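Side-chain contact in molybdopterin biosynthesis enzyme, MoaB (Thermus thermophilus, PDB 3MCH), which probably binds molybdopterin and takes part in the biosynthesis of the molybdenum cofactor: residues M49-K52 / V53-W57. Numbering follows the deposited sequence.
Sequences MIKK and VLRLW
Arg55 lies back along Lys51 on one turn of helix 47-60, an amphipathic alpha-helix that packs on the parallel strands 2-9, 35-43 and 65-69 of the mixed beta-sheet in this alpha/beta fold. Its CB sits 3.1 Å from Lys51 O, the carbonyl that also accepts the hydrogen bond from the Arg55 backbone N at 2.8 Å. CG, anti to the backbone N (chi1 -163°), carries the chain away from this carbonyl before the bend at chi3 (-52°) brings the guanidinium back toward the preceding turn. NE passes 4.1 Å from Lys51 O, and this oxygen lies over one face of the guanidinium. At the tip, NH1 reaches Lys51 CB at 4.1 Å, a van der Waals contact. Lys51 NZ, 5.0 Å from Arg55 NH1, forms a salt bridge with Glu86, which probably eases the repulsion between the two cations.

The inner face is apolar. Ile50 and Leu54 run side by side and point the same way. Ile50 CG2 meets Leu54 CD1 at 3.9 Å. Both side chains rest on strand 2-9, through Val9 and Leu7 respectively, and Leu54 also touches Ile66 and Thr68 of strand 65-69. The helical hydrogen bond from Leu54 N to Ile50 O joins the same two residues. Val53 continues this buried side. Its CG2 lies 3.5 Å from Met49 O, which accepts the hydrogen bond from the Val53 backbone N. Its other methyl, CG1, stands over the centre of the Trp57 ring, 3.5 Å above the plane, while Trp57 NE1 is hydrogen-bonded to Glu41 OE2.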
loop_
_atom_site.group_PDB
_atom_site.type_symbol
_atom_site.label_atom_id
_atom_site.label_comp_id
_atom_site.label_asym_id
_atom_site.label_seq_id
_atom_site.Cartn_x
_atom_site.Cartn_y
_atom_site.Cartn_z
ATOM N N MET B 49 11.825 -23.287 3.779
ATOM C CA MET B 49 11.656 -23.623 5.183
ATOM C C MET B 49 10.694 -22.684 5.894
ATOM O O MET B 49 9.940 -23.107 6.765
ATOM C CB MET B 49 13.010 -23.618 5.877
ATOM C CG MET B 49 13.962 -24.640 5.287
ATOM S SD MET B 49 15.516 -24.681 6.160
ATOM C CE MET B 49 15.065 -25.707 7.563
ATOM N N ILE B 50 10.727 -21.410 5.526
ATOM C CA ILE B 50 9.819 -20.443 6.133
ATOM C C ILE B 50 8.401 -20.881 5.789
ATOM O O ILE B 50 7.528 -20.947 6.656
ATOM C CB ILE B 50 10.059 -19.016 5.583
ATOM C CG1 ILE B 50 11.423 -18.500 6.044
ATOM C CG2 ILE B 50 8.949 -18.076 6.056
ATOM C CD1 ILE B 50 11.935 -17.274 5.291
ATOM N N LYS B 51 8.187 -21.198 4.516
ATOM C CA LYS B 51 6.881 -21.625 4.043
ATOM C C LYS B 51 6.384 -22.914 4.700
ATOM O O LYS B 51 5.196 -23.044 4.981
ATOM C CB LYS B 51 6.911 -21.773 2.517
ATOM C CG LYS B 51 7.306 -20.477 1.810
ATOM C CD LYS B 51 7.324 -20.598 0.289
ATOM C CE LYS B 51 5.926 -20.756 -0.282
ATOM N NZ LYS B 51 5.928 -20.679 -1.776
ATOM N N LYS B 52 7.282 -23.863 4.955
ATOM C CA LYS B 52 6.870 -25.116 5.584
ATOM C C LYS B 52 6.269 -24.862 6.965
ATOM O O LYS B 52 5.232 -25.426 7.311
ATOM C CB LYS B 52 8.050 -26.081 5.721
ATOM C CG LYS B 52 7.646 -27.406 6.357
ATOM C CD LYS B 52 8.821 -28.346 6.562
ATOM C CE LYS B 52 8.366 -29.627 7.250
ATOM N NZ LYS B 52 9.489 -30.589 7.452
ATOM N N VAL B 53 6.927 -24.010 7.746
ATOM C CA VAL B 53 6.450 -23.680 9.083
ATOM C C VAL B 53 5.138 -22.903 9.015
ATOM O O VAL B 53 4.190 -23.218 9.726
ATOM C CB VAL B 53 7.489 -22.839 9.865
ATOM C CG1 VAL B 53 6.920 -22.433 11.220
ATOM C CG2 VAL B 53 8.771 -23.640 10.056
ATOM N N LEU B 54 5.084 -21.884 8.163
ATOM C CA LEU B 54 3.863 -21.095 8.029
ATOM C C LEU B 54 2.709 -21.980 7.581
ATOM O O LEU B 54 1.574 -21.818 8.030
ATOM C CB LEU B 54 4.064 -19.957 7.019
ATOM C CG LEU B 54 5.034 -18.835 7.391
ATOM C CD1 LEU B 54 5.083 -17.815 6.253
ATOM C CD2 LEU B 54 4.588 -18.171 8.692
ATOM N N ARG B 55 3.009 -22.923 6.695
ATOM C CA ARG B 55 2.005 -23.842 6.174
ATOM C C ARG B 55 1.500 -24.737 7.303
ATOM O O ARG B 55 0.296 -24.933 7.467
ATOM C CB ARG B 55 2.620 -24.704 5.068
ATOM C CG ARG B 55 1.610 -25.411 4.182
ATOM C CD ARG B 55 2.299 -26.442 3.295
ATOM N NE ARG B 55 3.420 -25.875 2.546
ATOM C CZ ARG B 55 3.298 -25.030 1.526
ATOM N NH1 ARG B 55 4.381 -24.570 0.913
ATOM N NH2 ARG B 55 2.096 -24.652 1.109
ATOM N N LEU B 56 2.439 -25.276 8.071
ATOM C CA LEU B 56 2.134 -26.152 9.199
ATOM C C LEU B 56 1.276 -25.440 10.241
ATOM O O LEU B 56 0.219 -25.930 10.642
ATOM C CB LEU B 56 3.434 -26.610 9.865
ATOM C CG LEU B 56 3.823 -28.090 9.857
ATOM C CD1 LEU B 56 3.965 -28.588 8.431
ATOM C CD2 LEU B 56 5.128 -28.263 10.619
ATOM N N TRP B 57 1.748 -24.277 10.678
ATOM C CA TRP B 57 1.060 -23.492 11.694
ATOM C C TRP B 57 -0.353 -23.063 11.318
ATOM O O TRP B 57 -1.250 -23.061 12.158
ATOM C CB TRP B 57 1.899 -22.261 12.044
ATOM C CG TRP B 57 3.113 -22.583 12.863
ATOM C CD1 TRP B 57 3.597 -23.828 13.166
ATOM C CD2 TRP B 57 3.983 -21.649 13.507
ATOM N NE1 TRP B 57 4.711 -23.723 13.962
ATOM C CE2 TRP B 57 4.969 -22.396 14.189
ATOM C CE3 TRP B 57 4.026 -20.249 13.577
ATOM C CZ2 TRP B 57 5.986 -21.791 14.934
ATOM C CZ3 TRP B 57 5.037 -19.649 14.317
ATOM C CH2 TRP B 57 6.003 -20.420 14.987
#